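Local coordinates for L-rhamnonate dehydratase (Gibberella zeae, PDB 2P0I), which probably catalyses the dehydration of L-rhamnonate to 2-dehydro-3-deoxy-L-rhamnonate, as an enolase-superfamily lyase, at residues 162-167 with 333-338; 320-325 with 339-344; 14-19 with 91-96. All coordinates share one frame; numbering follows the deposited sequence.

Contact 1: residues 162-167 with 333-338; sequences ERLDFY and HFQISQ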
# COMPACT_ATOMS: atom_id res chain seq x y z
N GLU A 162 22.19 5.24 -36.85
CA GLU A 162 23.29 5.69 -37.69
C GLU A 162 23.84 7.03 -37.23
O GLU A 162 24.99 7.38 -37.51
CB GLU A 162 22.88 5.75 -39.17
CG GLU A 162 21.37 5.86 -39.40
CD GLU A 162 20.99 5.99 -40.87
OE1 GLU A 162 20.44 7.05 -41.25
OE2 GLU A 162 21.24 5.04 -41.65
N ARG A 163 23.01 7.79 -36.52
CA ARG A 163 23.31 9.15 -36.12
C ARG A 163 23.09 9.36 -34.62
O ARG A 163 22.07 8.94 -34.07
CB ARG A 163 22.43 10.10 -36.93
CG ARG A 163 22.73 11.56 -36.79
CD ARG A 163 21.78 12.35 -37.65
NE ARG A 163 21.47 13.66 -37.08
CZ ARG A 163 21.35 14.78 -37.78
NH1 ARG A 163 21.51 14.77 -39.10
NH2 ARG A 163 21.07 15.92 -37.16
N LEU A 164 24.04 10.00 -33.96
CA LEU A 164 23.92 10.40 -32.56
C LEU A 164 23.48 11.84 -32.48
O LEU A 164 24.21 12.71 -32.79
CB LEU A 164 25.28 10.36 -31.88
CG LEU A 164 25.80 9.21 -31.04
CD1 LEU A 164 26.71 8.43 -31.83
CD2 LEU A 164 26.53 9.71 -29.87
N ASP A 165 22.28 12.07 -32.02
CA ASP A 165 21.81 13.43 -31.79
C ASP A 165 22.20 13.97 -30.43
O ASP A 165 22.29 13.23 -29.45
CB ASP A 165 20.31 13.54 -32.03
CG ASP A 165 19.94 13.32 -33.49
OD1 ASP A 165 20.56 13.96 -34.36
OD2 ASP A 165 19.03 12.50 -33.77
N PHE A 166 22.46 15.27 -30.38
CA PHE A 166 23.00 15.89 -29.18
C PHE A 166 22.18 17.08 -28.77
O PHE A 166 21.76 17.89 -29.60
CB PHE A 166 24.42 16.36 -29.43
CG PHE A 166 25.45 15.29 -29.34
CD1 PHE A 166 26.10 15.04 -28.15
CD2 PHE A 166 25.80 14.56 -30.47
CE1 PHE A 166 27.07 14.05 -28.07
CE2 PHE A 166 26.76 13.57 -30.40
CZ PHE A 166 27.40 13.32 -29.20
N TYR A 167 21.98 17.21 -27.47
CA TYR A 167 21.71 18.52 -26.91
C TYR A 167 22.95 19.11 -26.28
O TYR A 167 23.91 18.40 -25.95
CB TYR A 167 20.52 18.49 -25.95
CG TYR A 167 20.79 17.91 -24.58
CD1 TYR A 167 21.21 18.72 -23.52
CD2 TYR A 167 20.59 16.54 -24.34
CE1 TYR A 167 21.45 18.19 -22.27
CE2 TYR A 167 20.83 16.00 -23.07
CZ TYR A 167 21.26 16.84 -22.04
OH TYR A 167 21.50 16.34 -20.78
N HIS A 333 29.89 5.45 -27.60
CA HIS A 333 29.83 4.04 -27.98
C HIS A 333 28.66 3.32 -27.32
O HIS A 333 28.02 2.47 -27.95
CB HIS A 333 31.14 3.33 -27.66
CG HIS A 333 32.24 3.66 -28.62
ND1 HIS A 333 32.86 4.88 -28.63
CD2 HIS A 333 32.83 2.92 -29.59
CE1 HIS A 333 33.80 4.89 -29.56
NE2 HIS A 333 33.80 3.71 -30.16
N PHE A 334 28.37 3.71 -26.08
CA PHE A 334 27.22 3.19 -25.35
C PHE A 334 25.91 3.62 -26.00
O PHE A 334 25.02 2.80 -26.18
CB PHE A 334 27.26 3.68 -23.90
CG PHE A 334 25.99 3.43 -23.14
CD1 PHE A 334 25.69 2.16 -22.67
CD2 PHE A 334 25.09 4.47 -22.89
CE1 PHE A 334 24.50 1.92 -21.98
CE2 PHE A 334 23.92 4.25 -22.20
CZ PHE A 334 23.62 2.96 -21.74
N GLN A 335 25.82 4.91 -26.35
CA GLN A 335 24.57 5.51 -26.82
C GLN A 335 24.15 4.98 -28.18
O GLN A 335 22.98 4.74 -28.43
CB GLN A 335 24.68 7.04 -26.85
CG GLN A 335 23.36 7.77 -27.03
CD GLN A 335 23.29 8.55 -28.33
OE1 GLN A 335 23.48 9.77 -28.35
NE2 GLN A 335 23.01 7.85 -29.43
N ILE A 336 25.13 4.79 -29.05
CA ILE A 336 24.90 4.22 -30.36
C ILE A 336 24.37 2.78 -30.33
O ILE A 336 23.74 2.34 -31.29
CB ILE A 336 26.14 4.41 -31.27
CG1 ILE A 336 25.75 4.52 -32.74
CG2 ILE A 336 27.14 3.34 -31.05
CD1 ILE A 336 24.95 5.75 -33.06
N SER A 337 24.57 2.08 -29.21
CA SER A 337 24.44 0.63 -29.16
C SER A 337 23.16 0.09 -28.54
O SER A 337 22.85 -1.09 -28.68
CB SER A 337 25.65 0.03 -28.45
OG SER A 337 25.57 0.28 -27.06
N GLN A 338 22.42 0.95 -27.83
CA GLN A 338 21.30 0.50 -27.00
C GLN A 338 19.92 0.90 -27.56
O GLN A 338 19.78 1.95 -28.20
CB GLN A 338 21.45 0.95 -25.54
CG GLN A 338 22.78 0.60 -24.85
CD GLN A 338 23.01 -0.90 -24.65
OE1 GLN A 338 24.00 -1.45 -25.14
NE2 GLN A 338 22.12 -1.55 -23.92
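Leu164 reaches from strand 163-167 to Gln335 and Ile336 on helix 333-337, a strand-helix contact in the modified TIM barrel of the enolase superfamily. The two axes come within 9.0 Å at 113°, and a branched aliphatic side chain suits the buried layer between them. Starting at the strand, Leu164 CB lies 4.0 Å from Gln335 OE1. One bond further out, Leu164 CG rests against both ends of the amide, 3.5 Å from Gln335 NE2. The branches then part: Leu164 CD2 turns to Gln335 OE1, whereas Leu164 CD1 meets Ile336 CD1 at 3.4 Å, tighter than carbon atoms usually pack and therefore doubtful in detail. Leu164 and Gln335 lie alongside with their tips pointing opposite ways, whereas Ile336 lies roughly perpendicular to Leu164. Gln335 places its CG anti to the backbone N (chi1 -167°) and bends at chi2, which lays the amide beside the leucine; a second conformer makes this placement provisional. On the strand itself Arg163 and Asp165, two residues apart, pair on the same side. Arg163 NE donates to Asp165 OD1 at 2.9 Å, meeting the carboxylate on its syn side with the acceptor close to the guanidinium plane.

Contact 2: residues 320-325 with 339-344; sequences VPVVPH and PNTPFQ
The Phe343 ring meets Val323 through its CD1-CE1 side, with Phe343 CE1 3.6 Å from Val323 CG2 in an oblique approach. One face of this ring carries the neighbouring Pro342, whose CG stands 3.7 Å above the plane and is displaced toward the rim; Trp182 adds an edge-to-face ring contact. Pro342 also turns its CD to Val323 CG2 at 3.8 Å, so Val323 CG2 touches both the proline and the phenylalanine, a place suited to a compact branched side chain. With CG1 anti to the backbone N (chi1 170°), Val323 can offer both methyls to Phe343. The other flat group, the Asn340 amide, sets its ND2 3.6 Å from Val322 CG2, while ND2 is hydrogen-bonded to Ala312 O in helix 305-317; asparagine thus joins the loop to that helix. Between the backbones, Val322 N donates to Asn340 O at 3.0 Å and a nearly straight 169°, and Pro321 CA brings a C-H to the same oxygen. Val322 O in turn receives the CA-H of Thr341, whose OG1 is bonded to Gln335 O. Segment 320-325 also bonds through its backbone to Ile295 and Pro297, and 339-344 leads into strand 344-347. With helix 329-337 between them, 320-325 is consistent with the seventh strand position of the TIM-type barrel of the enolase superfamily, and 339-344 with the loop before the eighth.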
# COMPACT_ATOMS: atom_id res chain seq x y z
N VAL A 320 12.40 3.28 -19.42
CA VAL A 320 12.99 4.54 -18.97
C VAL A 320 14.21 4.84 -19.85
O VAL A 320 15.17 4.06 -19.85
CB VAL A 320 13.42 4.44 -17.47
CG1 VAL A 320 13.98 5.77 -16.95
CG2 VAL A 320 12.24 4.01 -16.60
N PRO A 321 14.17 5.94 -20.62
CA PRO A 321 15.34 6.41 -21.38
C PRO A 321 16.55 6.58 -20.49
O PRO A 321 16.43 7.07 -19.36
CB PRO A 321 14.89 7.77 -21.91
CG PRO A 321 13.43 7.68 -21.99
CD PRO A 321 13.01 6.81 -20.84
N VAL A 322 17.70 6.14 -20.98
CA VAL A 322 18.98 6.41 -20.35
C VAL A 322 19.71 7.39 -21.25
O VAL A 322 19.96 7.10 -22.41
CB VAL A 322 19.82 5.11 -20.24
CG1 VAL A 322 21.18 5.40 -19.66
CG2 VAL A 322 19.09 4.10 -19.39
N VAL A 323 20.02 8.57 -20.71
CA VAL A 323 20.67 9.63 -21.47
C VAL A 323 21.88 10.08 -20.65
O VAL A 323 21.75 10.90 -19.74
CB VAL A 323 19.70 10.80 -21.77
CG1 VAL A 323 20.43 12.02 -22.33
CG2 VAL A 323 18.62 10.35 -22.73
N PRO A 324 23.06 9.52 -20.94
CA PRO A 324 24.20 9.65 -20.06
C PRO A 324 24.77 11.07 -20.03
O PRO A 324 24.54 11.85 -20.96
CB PRO A 324 25.22 8.67 -20.64
CG PRO A 324 24.89 8.62 -22.07
CD PRO A 324 23.40 8.73 -22.14
N HIS A 325 25.48 11.37 -18.95
CA HIS A 325 26.29 12.57 -18.81
C HIS A 325 27.36 12.59 -19.90
O HIS A 325 27.87 11.54 -20.29
CB HIS A 325 26.95 12.57 -17.42
CG HIS A 325 27.81 13.76 -17.16
ND1 HIS A 325 29.19 13.70 -17.16
CD2 HIS A 325 27.49 15.05 -16.89
CE1 HIS A 325 29.68 14.90 -16.89
NE2 HIS A 325 28.67 15.74 -16.73
N PRO A 339 18.90 0.05 -27.35
CA PRO A 339 17.50 0.36 -27.66
C PRO A 339 16.95 1.61 -26.98
O PRO A 339 16.17 2.36 -27.60
CB PRO A 339 16.75 -0.88 -27.15
CG PRO A 339 17.68 -1.57 -26.22
CD PRO A 339 19.03 -1.32 -26.80
N ASN A 340 17.34 1.84 -25.72
CA ASN A 340 16.66 2.80 -24.84
C ASN A 340 17.45 4.07 -24.59
O ASN A 340 17.31 4.70 -23.54
CB ASN A 340 16.26 2.14 -23.50
CG ASN A 340 17.45 1.59 -22.71
OD1 ASN A 340 18.42 1.08 -23.28
ND2 ASN A 340 17.37 1.69 -21.39
N THR A 341 18.28 4.45 -25.56
CA THR A 341 19.26 5.51 -25.35
C THR A 341 19.22 6.54 -26.49
O THR A 341 20.08 6.53 -27.38
CB THR A 341 20.68 4.94 -25.15
OG1 THR A 341 21.03 4.09 -26.25
CG2 THR A 341 20.79 4.17 -23.84
N PRO A 342 18.23 7.44 -26.46
CA PRO A 342 17.78 8.22 -27.63
C PRO A 342 18.71 9.34 -28.14
O PRO A 342 18.77 9.57 -29.35
CB PRO A 342 16.45 8.80 -27.16
CG PRO A 342 16.59 8.93 -25.68
CD PRO A 342 17.45 7.77 -25.25
N PHE A 343 19.42 10.02 -27.24
CA PHE A 343 20.30 11.16 -27.57
C PHE A 343 21.27 11.35 -26.41
O PHE A 343 21.16 10.66 -25.40
CB PHE A 343 19.48 12.45 -27.78
CG PHE A 343 18.34 12.62 -26.81
CD1 PHE A 343 18.57 13.05 -25.50
CD2 PHE A 343 17.03 12.37 -27.21
CE1 PHE A 343 17.52 13.21 -24.60
CE2 PHE A 343 15.97 12.53 -26.31
CZ PHE A 343 16.21 12.95 -25.01
N GLN A 344 22.18 12.31 -26.50
CA GLN A 344 22.97 12.67 -25.33
C GLN A 344 23.46 14.10 -25.19
O GLN A 344 23.23 14.94 -26.05
CB GLN A 344 24.11 11.67 -25.07
CG GLN A 344 25.24 11.71 -26.06
CD GLN A 344 26.45 10.99 -25.52
OE1 GLN A 344 27.25 11.56 -24.78
NE2 GLN A 344 26.59 9.73 -25.88

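Contact 3: residues 14-19 with 91-96; sequences IRSFII and WLVHQH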
# COMPACT_ATOMS: atom_id res chain seq x y z
N ILE A 14 49.75 -2.37 -15.26
CA ILE A 14 48.88 -1.20 -15.18
C ILE A 14 49.68 -0.00 -14.69
O ILE A 14 50.44 -0.11 -13.73
CB ILE A 14 47.60 -1.48 -14.34
CG1 ILE A 14 46.72 -0.24 -14.20
CG2 ILE A 14 47.94 -2.08 -12.98
CD1 ILE A 14 45.32 -0.55 -13.71
N ARG A 15 49.52 1.13 -15.38
CA ARG A 15 50.14 2.39 -14.97
C ARG A 15 49.09 3.49 -14.82
O ARG A 15 48.10 3.51 -15.54
CB ARG A 15 51.18 2.82 -16.00
CG ARG A 15 52.41 1.92 -16.07
CD ARG A 15 53.29 2.26 -17.26
NE ARG A 15 52.58 2.14 -18.53
CZ ARG A 15 52.53 1.03 -19.27
NH1 ARG A 15 53.16 -0.07 -18.87
NH2 ARG A 15 51.85 1.02 -20.41
N SER A 16 49.32 4.41 -13.89
CA SER A 16 48.44 5.55 -13.73
C SER A 16 49.19 6.89 -13.68
O SER A 16 50.35 6.95 -13.29
CB SER A 16 47.54 5.37 -12.51
OG SER A 16 48.29 5.37 -11.31
N PHE A 17 48.49 7.94 -14.11
CA PHE A 17 49.10 9.24 -14.35
C PHE A 17 48.16 10.34 -13.88
O PHE A 17 46.95 10.26 -14.10
CB PHE A 17 49.38 9.43 -15.84
CG PHE A 17 50.40 8.47 -16.39
CD1 PHE A 17 51.76 8.71 -16.23
CD2 PHE A 17 50.00 7.33 -17.07
CE1 PHE A 17 52.71 7.82 -16.73
CE2 PHE A 17 50.94 6.43 -17.58
CZ PHE A 17 52.29 6.69 -17.41
N ILE A 18 48.71 11.36 -13.22
CA ILE A 18 47.97 12.57 -12.88
C ILE A 18 48.17 13.61 -13.98
O ILE A 18 49.30 13.90 -14.38
CB ILE A 18 48.38 13.12 -11.47
CG1 ILE A 18 47.94 12.14 -10.37
CG2 ILE A 18 47.74 14.48 -11.18
CD1 ILE A 18 49.08 11.39 -9.74
N ILE A 19 47.07 14.15 -14.49
CA ILE A 19 47.12 15.13 -15.57
C ILE A 19 47.38 16.52 -14.99
O ILE A 19 46.60 17.02 -14.17
CB ILE A 19 45.84 15.09 -16.43
CG1 ILE A 19 45.76 13.76 -17.18
CG2 ILE A 19 45.80 16.25 -17.42
CD1 ILE A 19 44.38 13.16 -17.24
N TRP A 91 46.19 6.44 -6.21
CA TRP A 91 46.64 5.69 -5.03
C TRP A 91 45.88 4.37 -4.95
O TRP A 91 46.51 3.31 -4.79
CB TRP A 91 46.45 6.53 -3.76
CG TRP A 91 47.15 5.97 -2.54
CD1 TRP A 91 48.42 6.26 -2.13
CD2 TRP A 91 46.62 5.03 -1.60
NE1 TRP A 91 48.72 5.55 -0.98
CE2 TRP A 91 47.63 4.79 -0.63
CE3 TRP A 91 45.39 4.37 -1.47
CZ2 TRP A 91 47.44 3.92 0.45
CZ3 TRP A 91 45.21 3.50 -0.39
CH2 TRP A 91 46.24 3.28 0.55
N LEU A 92 44.56 4.43 -5.10
CA LEU A 92 43.68 3.26 -5.02
C LEU A 92 43.86 2.25 -6.15
O LEU A 92 43.77 1.04 -5.91
CB LEU A 92 42.21 3.66 -4.90
CG LEU A 92 41.86 4.48 -3.65
CD1 LEU A 92 40.57 5.27 -3.82
CD2 LEU A 92 41.85 3.61 -2.39
N VAL A 93 44.14 2.75 -7.36
CA VAL A 93 44.48 1.91 -8.52
C VAL A 93 45.55 0.89 -8.15
O VAL A 93 45.36 -0.33 -8.33
CB VAL A 93 45.00 2.77 -9.71
CG1 VAL A 93 45.57 1.89 -10.81
CG2 VAL A 93 43.89 3.63 -10.28
N HIS A 94 46.65 1.38 -7.60
CA HIS A 94 47.77 0.52 -7.30
C HIS A 94 47.64 -0.21 -5.98
O HIS A 94 47.91 -1.40 -5.91
CB HIS A 94 49.08 1.29 -7.44
CG HIS A 94 49.27 1.87 -8.80
ND1 HIS A 94 49.68 1.11 -9.88
CD2 HIS A 94 49.05 3.12 -9.28
CE1 HIS A 94 49.73 1.87 -10.96
NE2 HIS A 94 49.35 3.09 -10.62
N GLN A 95 47.18 0.50 -4.95
CA GLN A 95 47.14 -0.09 -3.61
C GLN A 95 46.05 -1.13 -3.44
O GLN A 95 46.24 -2.12 -2.73
CB GLN A 95 47.03 0.98 -2.53
CG GLN A 95 48.29 1.81 -2.37
CD GLN A 95 49.47 1.03 -1.82
OE1 GLN A 95 50.51 0.93 -2.48
NE2 GLN A 95 49.33 0.49 -0.62
N HIS A 96 44.90 -0.91 -4.08
CA HIS A 96 43.79 -1.86 -3.94
C HIS A 96 43.60 -2.74 -5.17
O HIS A 96 43.66 -3.97 -5.08
CB HIS A 96 42.49 -1.15 -3.55
CG HIS A 96 41.50 -2.04 -2.86
ND1 HIS A 96 40.31 -1.57 -2.35
CD2 HIS A 96 41.53 -3.37 -2.59
CE1 HIS A 96 39.64 -2.57 -1.80
NE2 HIS A 96 40.36 -3.67 -1.94
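His94 points the NE2 edge of its imidazole at Ser16, so that helix 91-96 is bonded to strand 14-19 where the two run nearly antiparallel, 157° apart. Ser16 OG and His94 NE2 lie 2.6 Å apart, and either could be the donor. Serine is small enough to let the ring approach the strand, and chi1 of 66° turns its OG toward the ring, close to the ring plane. The same edge runs along the strand backbone: His94 CE1 comes to 3.5 Å from Ile14 O, also in the ring plane. Val93 packs CG1 over the centre of one imidazole face, 3.9 Å above it, and the same methyl touches Ile14 CD1 at 3.8 Å, the two side chains crossing at a slant. These β-branched residues fill the apolar gap between helix and sheet in the N-terminal capping domain, and both touch Val69 of the adjoining strand 66-73. Ser16 OG is bonded to Ser400 OG as well, and His94 ND1 to Glu98 OE1, just past the end of helix 86-97. The imidazole links Glu98 to the two serines in one polar chain, and the nearby carboxylate would probably stabilise any positive charge on the ring.

From the N terminus, contact 3 closes first: 71 residues separate 14-19 from 91-96, which lie on strand 11-19 and helix 86-97, and their union belongs to the N-terminal capping domain. It is complete before contact 1 opens at 162-167, and its centre lies about 31 Å from the centre of each of the others. Contact 1 spans 165 residues, joining the first barrel strand to helix 329-337. Contact 2 is a short closure over 13 residues that include the whole of that helix. Contacts 1 and 2 cross, since 320-325 precedes 333-338 and 339-344 follows it. They also touch: Tyr167 N and Gln344 O are probably hydrogen-bonded, which brings the first and last barrel strands side by side.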